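Local coordinates for protein benzoate 1,2-dioxygenase beta subunit (Burkholderia mallei ATCC 23344, PDB 3E99) that probably serves as the non-catalytic beta subunit of benzoate 1,2-dioxygenase, the enzyme that dihydroxylates the aromatic ring of benzoate, at residues A8-F13 with Y132-S137; L20-A25 with T88-N93; C32-A37 with A140-S145. All coordinates share one frame; numbering follows the deposited sequence. Where two conformers were deposited one is given.

Contact 1 (A8-F13 with Y132-S137)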
ATOM      1  N   ALA A   8       6.583  -3.587 -13.907  1.00 25.33           N
ATOM      2  CA  ALA A   8       6.809  -2.174 -13.653  1.00 26.61           C
ATOM      3  C   ALA A   8       6.104  -1.274 -14.663  1.00 27.74           C
ATOM      4  O   ALA A   8       5.557  -0.249 -14.285  1.00 26.84           O
ATOM      5  CB  ALA A   8       8.292  -1.834 -13.544  1.00 27.06           C
ATOM      6  N   ASP A   9       6.101  -1.658 -15.939  1.00 25.11           N
ATOM      7  CA  ASP A   9       5.362  -0.891 -16.939  1.00 24.89           C
ATOM      8  C   ASP A   9       3.855  -0.871 -16.624  1.00 21.19           C
ATOM      9  O   ASP A   9       3.182   0.160 -16.749  1.00 24.63           O
ATOM     10  CB  ASP A   9       5.579  -1.467 -18.318  1.00 22.13           C
ATOM     11  CG  ASP A   9       7.001  -1.366 -18.762  1.00 32.50           C
ATOM     12  OD1 ASP A   9       7.662  -0.339 -18.462  1.00 33.27           O
ATOM     13  OD2 ASP A   9       7.457  -2.338 -19.385  1.00 28.96           O
ATOM     14  N   ILE A  10       3.333  -2.025 -16.235  1.00 24.09           N
ATOM     15  CA  ILE A  10       1.943  -2.146 -15.855  1.00 22.00           C
ATOM     16  C   ILE A  10       1.621  -1.298 -14.624  1.00 24.51           C
ATOM     17  O   ILE A  10       0.613  -0.615 -14.594  1.00 26.03           O
ATOM     18  CB  ILE A  10       1.526  -3.622 -15.646  1.00 24.02           C
ATOM     19  CG1 ILE A  10       1.676  -4.442 -16.948  1.00 22.66           C
ATOM     20  CG2 ILE A  10       0.054  -3.714 -15.134  1.00 20.84           C
ATOM     21  CD1 ILE A  10       1.630  -5.957 -16.783  1.00 19.62           C
ATOM     22  N   GLN A  11       2.477  -1.360 -13.596  1.00 22.93           N
ATOM     23  CA  GLN A  11       2.319  -0.573 -12.378  1.00 25.60           C
ATOM     24  C   GLN A  11       2.327   0.936 -12.684  1.00 22.73           C
ATOM     25  O   GLN A  11       1.500   1.703 -12.171  1.00 26.10           O
ATOM     26  CB  GLN A  11       3.392  -0.977 -11.339  1.00 22.10           C
ATOM     27  CG  GLN A  11       3.104  -2.340 -10.706  1.00 23.98           C
ATOM     28  CD  GLN A  11       4.207  -2.849  -9.792  1.00 28.62           C
ATOM     29  OE1 GLN A  11       5.380  -2.779 -10.124  1.00 27.94           O
ATOM     30  NE2 GLN A  11       3.825  -3.388  -8.651  1.00 29.10           N
ATOM     31  N   ALA A  12       3.196   1.353 -13.591  1.00 23.36           N
ATOM     32  CA  ALA A  12       3.298   2.758 -13.944  1.00 21.56           C
ATOM     33  C   ALA A  12       1.964   3.228 -14.482  1.00 24.63           C
ATOM     34  O   ALA A  12       1.465   4.303 -14.123  1.00 23.11           O
ATOM     35  CB  ALA A  12       4.436   2.991 -14.966  1.00 21.73           C
ATOM     36  N   PHE A  13       1.365   2.404 -15.335  1.00 25.38           N
ATOM     37  CA  PHE A  13       0.065   2.690 -15.885  1.00 21.33           C
ATOM     38  C   PHE A  13      -1.055   2.721 -14.857  1.00 21.63           C
ATOM     39  O   PHE A  13      -1.899   3.658 -14.857  1.00 19.78           O
ATOM     40  CB  PHE A  13      -0.300   1.690 -16.938  1.00 25.43           C
ATOM     41  CG  PHE A  13      -1.662   1.909 -17.488  1.00 24.21           C
ATOM     42  CD1 PHE A  13      -1.931   3.040 -18.232  1.00 25.99           C
ATOM     43  CD2 PHE A  13      -2.691   1.014 -17.214  1.00 26.40           C
ATOM     44  CE1 PHE A  13      -3.183   3.255 -18.721  1.00 26.73           C
ATOM     45  CE2 PHE A  13      -3.942   1.241 -17.687  1.00 25.53           C
ATOM     46  CZ  PHE A  13      -4.199   2.365 -18.425  1.00 23.93           C
ATOM     47  N   TYR A 132      -7.656  -6.162 -14.256  1.00 24.83           N
ATOM     48  CA  TYR A 132      -7.596  -5.356 -15.467  1.00 25.40           C
ATOM     49  C   TYR A 132      -7.028  -6.189 -16.632  1.00 24.77           C
ATOM     50  O   TYR A 132      -6.067  -6.918 -16.449  1.00 22.81           O
ATOM     51  CB  TYR A 132      -6.674  -4.163 -15.271  1.00 25.68           C
ATOM     52  CG  TYR A 132      -7.201  -2.927 -14.583  1.00 23.32           C
ATOM     53  CD1 TYR A 132      -8.156  -2.990 -13.577  1.00 28.53           C
ATOM     54  CD2 TYR A 132      -6.574  -1.689 -14.826  1.00 23.77           C
ATOM     55  CE1 TYR A 132      -8.573  -1.830 -12.926  1.00 25.31           C
ATOM     56  CE2 TYR A 132      -6.938  -0.545 -14.142  1.00 23.54           C
ATOM     57  CZ  TYR A 132      -7.946  -0.605 -13.217  1.00 21.64           C
ATOM     58  OH  TYR A 132      -8.313   0.553 -12.564  1.00 24.10           O
ATOM     59  N   ALA A 133      -7.623  -6.061 -17.819  1.00 24.25           N
ATOM     60  CA  ALA A 133      -6.959  -6.402 -19.085  1.00 23.65           C
ATOM     61  C   ALA A 133      -6.620  -5.100 -19.779  1.00 21.37           C
ATOM     62  O   ALA A 133      -7.508  -4.256 -19.987  1.00 23.01           O
ATOM     63  CB  ALA A 133      -7.871  -7.246 -19.974  1.00 24.05           C
ATOM     64  N   ILE A 134      -5.354  -4.939 -20.143  1.00 23.45           N
ATOM     65  CA  ILE A 134      -4.847  -3.684 -20.667  1.00 25.72           C
ATOM     66  C   ILE A 134      -4.133  -3.948 -21.989  1.00 28.28           C
ATOM     67  O   ILE A 134      -3.226  -4.773 -22.040  1.00 26.96           O
ATOM     68  CB  ILE A 134      -3.833  -3.036 -19.708  1.00 25.28           C
ATOM     69  CG1 ILE A 134      -4.403  -2.862 -18.306  1.00 21.91           C
ATOM     70  CG2 ILE A 134      -3.376  -1.699 -20.261  1.00 20.29           C
ATOM     71  CD1 ILE A 134      -3.338  -2.773 -17.228  1.00 28.41           C
ATOM     72  N   ASP A 135      -4.529  -3.210 -23.022  1.00 26.13           N
ATOM     73  CA  ASP A 135      -3.948  -3.291 -24.357  1.00 24.60           C
ATOM     74  C   ASP A 135      -2.769  -2.337 -24.495  1.00 26.62           C
ATOM     75  O   ASP A 135      -2.920  -1.094 -24.412  1.00 25.55           O
ATOM     76  CB  ASP A 135      -5.028  -2.944 -25.387  1.00 27.12           C
ATOM     77  CG  ASP A 135      -4.526  -2.999 -26.827  1.00 29.62           C
ATOM     78  OD1 ASP A 135      -3.384  -3.444 -27.102  1.00 27.01           O
ATOM     79  OD2 ASP A 135      -5.307  -2.584 -27.684  1.00 26.89           O
ATOM     80  N   PHE A 136      -1.574  -2.903 -24.634  1.00 24.28           N
ATOM     81  CA  PHE A 136      -0.375  -2.095 -24.809  1.00 26.49           C
ATOM     82  C   PHE A 136       0.083  -1.957 -26.265  1.00 27.87           C
ATOM     83  O   PHE A 136       1.197  -1.498 -26.525  1.00 30.00           O
ATOM     84  CB  PHE A 136       0.773  -2.644 -23.967  1.00 28.36           C
ATOM     85  CG  PHE A 136       0.636  -2.382 -22.482  1.00 27.06           C
ATOM     86  CD1 PHE A 136      -0.091  -3.246 -21.666  1.00 27.83           C
ATOM     87  CD2 PHE A 136       1.257  -1.285 -21.899  1.00 29.77           C
ATOM     88  CE1 PHE A 136      -0.193  -3.026 -20.314  1.00 32.02           C
ATOM     89  CE2 PHE A 136       1.165  -1.076 -20.520  1.00 29.36           C
ATOM     90  CZ  PHE A 136       0.426  -1.931 -19.747  1.00 25.55           C
ATOM     91  N   SER A 137      -0.771  -2.297 -27.218  1.00 30.55           N
ATOM     92  CA  SER A 137      -0.384  -2.251 -28.632  1.00 28.69           C
ATOM     93  C   SER A 137      -0.187  -0.817 -29.190  1.00 31.24           C
ATOM     94  O   SER A 137       0.668  -0.601 -30.048  1.00 31.73           O
ATOM     95  CB  SER A 137      -1.405  -3.004 -29.471  1.00 28.82           C
ATOM     96  OG  SER A 137      -2.667  -2.393 -29.384  1.00 26.28           O
TER
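With CG anti to its backbone N (chi1 177°), F13 sends its ring from helix 7-22 toward I134. The isoleucine turns CG1 beside its own backbone N (chi1 -54°) and extends CD1 to the phenyl group, and the two side chains lie alongside one another, running opposite ways. CD1 of I134 lies 3.8 Å from CD2 of F13, while the other branch, CG2, comes to 3.9 Å from CE2 of the same ring. Both branches therefore bear on one CD2-CE2 bond of the phenylalanine.

I10, one helical turn earlier, divides its two branches between two partners. Its CG2 methyl meets CD1 of I134 at 4.1 Å, so that the isoleucine tip is shared by F13 and I10. CG1 of I10 stands 4.0 Å from CZ of F136, a ring from the loop after the strand, and these two side chains cross at about a right angle. No hydrogen bond joins the two segments, and the side-chain contacts are apolar. In the loop itself D135 OD1 accepts from S137 N at 2.9 Å, an Asx turn; S137 OG adds a second bond to D135 OD1 at 2.6 Å, from the same face of the carboxylate plane.

The arrangement is the helix-on-sheet packing of the NTF2-like fold, in which an N-terminal helix lies across a curved sheet. I10 also rests on H107 and V109 of strand 106-119, F13 touches I143 of strand 142-150, and F13 and F136 both pack on P141 in the loop between strands 122-135 and 142-150.

Contact 2 (L20-A25 with T88-N93)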
ATOM      1  N   LEU A  20      -5.141  10.073 -12.184  1.00 23.91           N
ATOM      2  CA  LEU A  20      -6.028  10.951 -12.944  1.00 23.39           C
ATOM      3  C   LEU A  20      -7.401  11.118 -12.240  1.00 22.49           C
ATOM      4  O   LEU A  20      -7.995  12.199 -12.295  1.00 25.91           O
ATOM      5  CB  LEU A  20      -6.153  10.480 -14.399  1.00 26.84           C
ATOM      6  CG  LEU A  20      -4.809  10.545 -15.142  1.00 26.00           C
ATOM      7  CD1 LEU A  20      -4.934   9.912 -16.520  1.00 19.72           C
ATOM      8  CD2 LEU A  20      -4.225  11.959 -15.228  1.00 29.68           C
ATOM      9  N   LEU A  21      -7.861  10.096 -11.529  1.00 20.54           N
ATOM     10  CA  LEU A  21      -9.066  10.197 -10.705  1.00 20.26           C
ATOM     11  C   LEU A  21      -8.822  11.044  -9.477  1.00 21.74           C
ATOM     12  O   LEU A  21      -9.627  11.896  -9.120  1.00 24.28           O
ATOM     13  CB  LEU A  21      -9.561   8.805 -10.239  1.00 21.36           C
ATOM     14  CG  LEU A  21     -10.129   7.877 -11.276  1.00 24.66           C
ATOM     15  CD1 LEU A  21     -10.278   6.452 -10.710  1.00 23.06           C
ATOM     16  CD2 LEU A  21     -11.461   8.457 -11.767  1.00 23.26           C
ATOM     17  N   ASP A  22      -7.709  10.801  -8.803  1.00 23.73           N
ATOM     18  CA  ASP A  22      -7.437  11.527  -7.568  1.00 21.88           C
ATOM     19  C   ASP A  22      -7.257  13.016  -7.853  1.00 23.76           C
ATOM     20  O   ASP A  22      -7.612  13.842  -7.021  1.00 22.84           O
ATOM     21  CB  ASP A  22      -6.205  11.011  -6.852  1.00 20.78           C
ATOM     22  CG  ASP A  22      -6.396   9.611  -6.271  1.00 26.00           C
ATOM     23  OD1 ASP A  22      -7.528   9.230  -5.944  1.00 19.45           O
ATOM     24  OD2 ASP A  22      -5.375   8.923  -6.078  1.00 20.38           O
ATOM     25  N   ASP A  23      -6.740  13.328  -9.020  1.00 24.02           N
ATOM     26  CA  ASP A  23      -6.496  14.724  -9.417  1.00 27.08           C
ATOM     27  C   ASP A  23      -7.622  15.336 -10.265  1.00 25.60           C
ATOM     28  O   ASP A  23      -7.496  16.463 -10.729  1.00 24.85           O
ATOM     29  CB  ASP A  23      -5.176  14.840 -10.132  1.00 24.08           C
ATOM     30  CG  ASP A  23      -3.968  14.732  -9.178  1.00 28.45           C
ATOM     31  OD1 ASP A  23      -4.145  14.817  -7.938  1.00 32.41           O
ATOM     32  OD2 ASP A  23      -2.852  14.501  -9.701  1.00 28.85           O
ATOM     33  N   LYS A  24      -8.721  14.592 -10.437  1.00 23.44           N
ATOM     34  CA  LYS A  24      -9.939  15.041 -11.080  1.00 23.89           C
ATOM     35  C   LYS A  24      -9.745  15.468 -12.520  1.00 22.41           C
ATOM     36  O   LYS A  24     -10.452  16.359 -13.018  1.00 23.11           O
ATOM     37  CB  LYS A  24     -10.596  16.106 -10.202  1.00 26.15           C
ATOM     38  CG  LYS A  24     -10.613  15.586  -8.734  1.00 29.04           C
ATOM     39  CD  LYS A  24     -11.544  16.248  -7.811  1.00 36.83           C
ATOM     40  CE  LYS A  24     -11.474  15.611  -6.393  1.00 39.88           C
ATOM     41  NZ  LYS A  24     -12.275  14.339  -6.255  1.00 48.52           N
ATOM     42  N   ALA A  25      -8.814  14.784 -13.181  1.00 23.33           N
ATOM     43  CA  ALA A  25      -8.481  14.976 -14.594  1.00 22.79           C
ATOM     44  C   ALA A  25      -9.337  14.006 -15.419  1.00 23.75           C
ATOM     45  O   ALA A  25      -8.842  13.011 -15.943  1.00 23.40           O
ATOM     46  CB  ALA A  25      -6.999  14.667 -14.820  1.00 22.86           C
ATOM     47  N   THR A  88     -14.177  16.676  -2.034  1.00 30.32           N
ATOM     48  CA  THR A  88     -13.769  15.314  -1.664  1.00 31.97           C
ATOM     49  C   THR A  88     -12.376  15.017  -2.201  1.00 28.57           C
ATOM     50  O   THR A  88     -12.162  15.056  -3.419  1.00 29.76           O
ATOM     51  CB  THR A  88     -14.733  14.286  -2.257  1.00 30.76           C
ATOM     52  OG1 THR A  88     -16.066  14.556  -1.790  1.00 33.15           O
ATOM     53  CG2 THR A  88     -14.365  12.890  -1.822  1.00 28.51           C
ATOM     54  N   ARG A  89     -11.420  14.779  -1.305  1.00 23.84           N
ATOM     55  CA  ARG A  89     -10.057  14.437  -1.717  1.00 25.23           C
ATOM     56  C   ARG A  89      -9.903  12.940  -1.623  1.00 24.36           C
ATOM     57  O   ARG A  89     -10.255  12.359  -0.615  1.00 28.72           O
ATOM     58  CB  ARG A  89      -9.041  15.125  -0.828  1.00 25.50           C
ATOM     59  CG  ARG A  89      -9.218  16.658  -0.809  1.00 27.56           C
ATOM     60  CD  ARG A  89      -8.406  17.268   0.256  1.00 37.47           C
ATOM     61  NE  ARG A  89      -8.805  18.649   0.483  1.00 45.51           N
ATOM     62  CZ  ARG A  89      -8.665  19.306   1.628  1.00 46.44           C
ATOM     63  NH1 ARG A  89      -8.143  18.709   2.684  1.00 39.95           N
ATOM     64  NH2 ARG A  89      -9.054  20.579   1.716  1.00 42.19           N
ATOM     65  N   THR A  90      -9.398  12.314  -2.678  1.00 24.09           N
ATOM     66  CA  THR A  90      -9.302  10.849  -2.704  1.00 22.52           C
ATOM     67  C   THR A  90      -7.827  10.499  -2.891  1.00 23.23           C
ATOM     68  O   THR A  90      -7.048  11.298  -3.444  1.00 22.64           O
ATOM     69  CB  THR A  90     -10.146  10.187  -3.822  1.00 25.77           C
ATOM     70  OG1 THR A  90      -9.747  10.677  -5.104  1.00 21.37           O
ATOM     71  CG2 THR A  90     -11.667  10.439  -3.638  1.00 23.35           C
ATOM     72  N   SER A  91      -7.469   9.308  -2.458  1.00 23.51           N
ATOM     73  CA  SER A  91      -6.100   8.812  -2.591  1.00 22.65           C
ATOM     74  C   SER A  91      -6.163   7.311  -2.814  1.00 21.42           C
ATOM     75  O   SER A  91      -6.525   6.553  -1.921  1.00 20.40           O
ATOM     76  CB  SER A  91      -5.265   9.108  -1.364  1.00 24.32           C
ATOM     77  OG  SER A  91      -3.885   8.823  -1.605  1.00 27.43           O
ATOM     78  N   HIS A  92      -5.865   6.900  -4.047  1.00 23.24           N
ATOM     79  CA  HIS A  92      -5.779   5.494  -4.419  1.00 20.51           C
ATOM     80  C   HIS A  92      -4.442   4.899  -3.983  1.00 19.10           C
ATOM     81  O   HIS A  92      -3.400   5.574  -4.036  1.00 22.03           O
ATOM     82  CB  HIS A  92      -5.911   5.322  -5.941  1.00 23.31           C
ATOM     83  CG  HIS A  92      -7.299   5.518  -6.446  1.00 22.81           C
ATOM     84  ND1 HIS A  92      -7.971   6.716  -6.329  1.00 21.90           N
ATOM     85  CD2 HIS A  92      -8.151   4.661  -7.064  1.00 22.25           C
ATOM     86  CE1 HIS A  92      -9.184   6.572  -6.824  1.00 24.87           C
ATOM     87  NE2 HIS A  92      -9.310   5.345  -7.293  1.00 22.95           N
ATOM     88  N   ASN A  93      -4.494   3.615  -3.587  1.00 21.79           N
ATOM     89  CA  ASN A  93      -3.333   2.868  -3.108  1.00 23.13           C
ATOM     90  C   ASN A  93      -3.418   1.480  -3.683  1.00 22.29           C
ATOM     91  O   ASN A  93      -4.269   0.680  -3.277  1.00 21.28           O
ATOM     92  CB  ASN A  93      -3.291   2.798  -1.583  1.00 24.56           C
ATOM     93  CG  ASN A  93      -3.246   4.192  -0.919  1.00 21.78           C
ATOM     94  OD1 ASN A  93      -2.164   4.798  -0.709  1.00 26.06           O
ATOM     95  ND2 ASN A  93      -4.426   4.676  -0.521  1.00 22.78           N
TER
HETATM   96  O   HOH W   1     -11.144  12.022  -6.968  1.00 26.69           O
HETATM   97  O   HOH W   2      -8.006  14.245  -4.455  1.00 29.21           O
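D22 joins H92 and T90 where helix 7-22 ends in a Schellman motif over strand 89-103, an outermost strand of the NTF2-like sheet within the chain. The two oxygens of the aspartate divide the work. D22 OD1 accepts from H92 ND1 at 2.6 Å on the syn side and from T90 OG1 at 2.8 Å on the anti side. D22 OD2 takes the backbone N of H92 at 2.9 Å in a practically straight bond, so side chain and main chain of one residue hold both oxygens.

The imidazole meets OD1 at its edge, nearly in the ring plane, although carboxylate and ring planes stand 48° apart. Its NE2 bonds the C-terminal carboxylate of I164, which makes the ring a bridge between two acids, an arrangement that may favour the protonated, positively charged form. CD1 of L21 lies 3.7 Å from NE2 of H92. In T90, OG1 sits between the backbone N and the carbonyl carbon (chi1 58°), where it donates to the carboxylate and accepts from a water that also donates to L21 O.

K24 has positive phi as the C-prime residue, with A25 N bonded to L20 O and K24 N to L21 O. On the other face of the strand, R89 makes a salt bridge to D153 of the second subunit, and the contact lies at this interface: T90 O and H92 O also accept from K151 and N112 of the second subunit. The lysine chain bends at its last torsion (chi4 -81°), and NZ of K24 donates to T88 O at 2.9 Å and to the shared water at 2.7 Å.

Contact 3 (C32-A37 with A140-S145); sequences CYRADA and APKIVS
R34 is tied to D36 side-on through two nitrogens while its main chain pairs with I143. NE of R34 donates to OD1 of D36 at 2.8 Å, within 4° of the guanidinium plane, and NH2 reaches OD2; each carboxylate oxygen uses its syn lone pair. NH1 has a further partner, D135 on strand 122-135, in a second salt bridge, so the guanidinium lies between two acids that fix its rotation.

Y33 and I143 form a short parallel beta bridge at the start of strand 142-150, in the NTF2-like fold. I143 N donates to C32 O at 2.7 Å, and R34 N returns a bond to I143 O at 2.9 Å, so the two bonds flank Y33. Pairing then gives way to two corners. One is a type I turn from R34 to A37; the other lies at V144, which with S145 faces A133 as a classic beta bulge. Across these corners CA of A37 makes a CA-H...O contact with V144 O, and one water donates to both V144 O and D36 O. A second water donates to Y33 O, and NZ of K142 bonds D31 O.

V144 lies alongside R34, pointing the same way, and lays CG2 over the centre of one guanidinium face, 3.4 Å from CZ. Y33 and I143 likewise run side by side on one face of the sheet, where helix 7-22 adds F13 against I143 and E17 bonded to the tyrosine hydroxyl. In I143 the CD1 methyl extends anti to CA (chi2 158°) and sits in a CH-pi contact over one face of the Y33 ring, offset toward the rim and 3.6 Å from the ring centroid.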
ATOM      1  N   CYS A  32      -7.555   6.619 -20.665  1.00 28.18           N
ATOM      2  CA  CYS A  32      -6.863   5.385 -20.273  1.00 27.06           C
ATOM      3  C   CYS A  32      -7.681   4.163 -20.627  1.00 27.27           C
ATOM      4  O   CYS A  32      -7.186   3.030 -20.436  1.00 25.65           O
ATOM      5  CB  CYS A  32      -6.597   5.352 -18.750  1.00 26.93           C
ATOM      6  SG  CYS A  32      -5.543   6.670 -18.174  1.00 25.74           S
ATOM      7  N   TYR A  33      -8.917   4.388 -21.105  1.00 27.44           N
ATOM      8  CA  TYR A  33      -9.862   3.326 -21.431  1.00 27.04           C
ATOM      9  C   TYR A  33     -10.132   3.235 -22.927  1.00 27.29           C
ATOM     10  O   TYR A  33     -10.371   4.239 -23.585  1.00 28.81           O
ATOM     11  CB  TYR A  33     -11.208   3.481 -20.693  1.00 25.94           C
ATOM     12  CG  TYR A  33     -11.082   3.256 -19.180  1.00 21.85           C
ATOM     13  CD1 TYR A  33     -10.548   4.232 -18.353  1.00 24.38           C
ATOM     14  CD2 TYR A  33     -11.507   2.067 -18.592  1.00 25.04           C
ATOM     15  CE1 TYR A  33     -10.439   4.034 -16.974  1.00 26.27           C
ATOM     16  CE2 TYR A  33     -11.416   1.861 -17.221  1.00 23.95           C
ATOM     17  CZ  TYR A  33     -10.837   2.812 -16.419  1.00 26.24           C
ATOM     18  OH  TYR A  33     -10.749   2.584 -15.043  1.00 25.72           O
ATOM     19  N   ARG A  34     -10.082   2.024 -23.454  1.00 25.96           N
ATOM     20  CA  ARG A  34     -10.411   1.808 -24.870  1.00 25.69           C
ATOM     21  C   ARG A  34     -11.900   2.096 -25.081  1.00 27.63           C
ATOM     22  O   ARG A  34     -12.732   1.842 -24.205  1.00 26.01           O
ATOM     23  CB  ARG A  34     -10.034   0.395 -25.316  1.00 26.94           C
ATOM     24  CG  ARG A  34      -9.415   0.393 -26.696  1.00 28.88           C
ATOM     25  CD  ARG A  34      -8.644  -0.885 -27.027  1.00 33.03           C
ATOM     26  NE  ARG A  34      -9.528  -2.038 -27.103  1.00 27.94           N
ATOM     27  CZ  ARG A  34      -9.123  -3.244 -27.476  1.00 32.54           C
ATOM     28  NH1 ARG A  34      -7.852  -3.456 -27.768  1.00 30.02           N
ATOM     29  NH2 ARG A  34      -9.979  -4.245 -27.529  1.00 28.90           N
ATOM     30  N   ALA A  35     -12.262   2.614 -26.259  1.00 28.38           N
ATOM     31  CA  ALA A  35     -13.668   2.944 -26.505  1.00 29.03           C
ATOM     32  C   ALA A  35     -14.599   1.745 -26.227  1.00 28.61           C
ATOM     33  O   ALA A  35     -15.734   1.919 -25.790  1.00 27.76           O
ATOM     34  CB  ALA A  35     -13.853   3.477 -27.926  1.00 32.22           C
ATOM     35  N   ASP A  36     -14.097   0.532 -26.439  1.00 29.04           N
ATOM     36  CA  ASP A  36     -14.875  -0.694 -26.196  1.00 28.01           C
ATOM     37  C   ASP A  36     -14.620  -1.319 -24.812  1.00 26.94           C
ATOM     38  O   ASP A  36     -14.944  -2.483 -24.596  1.00 22.52           O
ATOM     39  CB  ASP A  36     -14.585  -1.738 -27.278  1.00 30.41           C
ATOM     40  CG  ASP A  36     -13.175  -2.270 -27.232  1.00 37.35           C
ATOM     41  OD1 ASP A  36     -12.278  -1.602 -26.669  1.00 33.38           O
ATOM     42  OD2 ASP A  36     -12.962  -3.363 -27.790  1.00 34.63           O
ATOM     43  N   ALA A  37     -14.077  -0.537 -23.880  1.00 22.76           N
ATOM     44  CA  ALA A  37     -13.814  -1.037 -22.528  1.00 24.09           C
ATOM     45  C   ALA A  37     -15.097  -1.460 -21.815  1.00 23.86           C
ATOM     46  O   ALA A  37     -16.092  -0.749 -21.851  1.00 23.97           O
ATOM     47  CB  ALA A  37     -13.065   0.013 -21.686  1.00 22.93           C
ATOM     48  N   ALA A 140      -0.086   4.627 -26.210  1.00 34.16           N
ATOM     49  CA  ALA A 140      -0.499   4.758 -24.800  1.00 32.12           C
ATOM     50  C   ALA A 140      -1.353   3.564 -24.424  1.00 29.58           C
ATOM     51  O   ALA A 140      -2.185   3.148 -25.225  1.00 28.68           O
ATOM     52  CB  ALA A 140      -1.280   6.019 -24.579  1.00 32.78           C
ATOM     53  N   PRO A 141      -1.159   3.001 -23.206  1.00 28.20           N
ATOM     54  CA  PRO A 141      -1.956   1.827 -22.844  1.00 27.95           C
ATOM     55  C   PRO A 141      -3.438   2.137 -22.769  1.00 29.67           C
ATOM     56  O   PRO A 141      -3.797   3.275 -22.492  1.00 32.02           O
ATOM     57  CB  PRO A 141      -1.412   1.450 -21.445  1.00 25.82           C
ATOM     58  CG  PRO A 141      -0.052   2.056 -21.424  1.00 29.23           C
ATOM     59  CD  PRO A 141      -0.217   3.347 -22.123  1.00 28.66           C
ATOM     60  N   LYS A 142      -4.281   1.119 -22.994  1.00 28.77           N
ATOM     61  CA  LYS A 142      -5.722   1.287 -22.977  1.00 24.25           C
ATOM     62  C   LYS A 142      -6.375   0.109 -22.281  1.00 26.18           C
ATOM     63  O   LYS A 142      -6.171  -1.055 -22.663  1.00 28.42           O
ATOM     64  CB  LYS A 142      -6.292   1.395 -24.402  1.00 25.75           C
ATOM     65  CG  LYS A 142      -5.821   2.563 -25.252  1.00 27.36           C
ATOM     66  CD  LYS A 142      -6.587   3.865 -24.918  1.00 23.84           C
ATOM     67  CE  LYS A 142      -6.083   5.081 -25.660  1.00 28.67           C
ATOM     68  NZ  LYS A 142      -7.023   6.263 -25.465  1.00 24.33           N
ATOM     69  N   ILE A 143      -7.126   0.402 -21.226  1.00 22.02           N
ATOM     70  CA  ILE A 143      -7.903  -0.622 -20.542  1.00 23.82           C
ATOM     71  C   ILE A 143      -8.979  -1.218 -21.458  1.00 25.69           C
ATOM     72  O   ILE A 143      -9.805  -0.504 -22.001  1.00 26.77           O
ATOM     73  CB  ILE A 143      -8.567  -0.086 -19.265  1.00 23.50           C
ATOM     74  CG1 ILE A 143      -7.451   0.306 -18.236  1.00 24.21           C
ATOM     75  CG2 ILE A 143      -9.558  -1.150 -18.742  1.00 24.94           C
ATOM     76  CD1 ILE A 143      -7.831   1.294 -17.176  1.00 25.06           C
ATOM     77  N   VAL A 144      -8.969  -2.537 -21.593  1.00 28.19           N
ATOM     78  CA  VAL A 144      -9.965  -3.272 -22.407  1.00 29.28           C
ATOM     79  C   VAL A 144     -11.070  -3.819 -21.501  1.00 25.76           C
ATOM     80  O   VAL A 144     -12.229  -3.866 -21.887  1.00 25.55           O
ATOM     81  CB  VAL A 144      -9.310  -4.450 -23.145  1.00 29.62           C
ATOM     82  CG1 VAL A 144     -10.371  -5.308 -23.776  1.00 38.12           C
ATOM     83  CG2 VAL A 144      -8.329  -3.936 -24.193  1.00 36.72           C
ATOM     84  N   SER A 145     -10.724  -4.176 -20.268  1.00 24.32           N
ATOM     85  CA  SER A 145     -11.706  -4.665 -19.296  0.60 25.25           C
ATOM     86  C   SER A 145     -11.279  -4.344 -17.857  1.00 26.68           C
ATOM     87  O   SER A 145     -10.131  -4.528 -17.502  1.00 27.14           O
ATOM     88  CB  SER A 145     -11.904  -6.184 -19.465  0.60 26.48           C
ATOM     89  OG  SER A 145     -12.426  -6.799 -18.284  0.60 25.72           O
TER
HETATM   90  O   HOH W   3      -9.358   5.644 -25.752  1.00 47.93           O
HETATM   91  O   HOH W   4     -13.889  -5.015 -23.994  1.00 51.04           O

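Overall arrangement
Helix 7-22 is held to the sheet at both ends, by contact 1 near its start and contact 2 at its close, with centres about 19 Å apart. Both are buried, yet contact 1 rests on apolar side chains, whereas contact 2 is polar and lies against the second subunit. Contact 3 is partly buried and joins strand to strand; its apolar face lies under the helix and its charged side chains are partly or fully exposed. It adjoins contact 1 through a salt bridge and through proline packing, since strands 122-135 and 142-150 are neighbours. Contacts 2 and 3, on opposite sides of the chain's centre, meet where L20 touches C32.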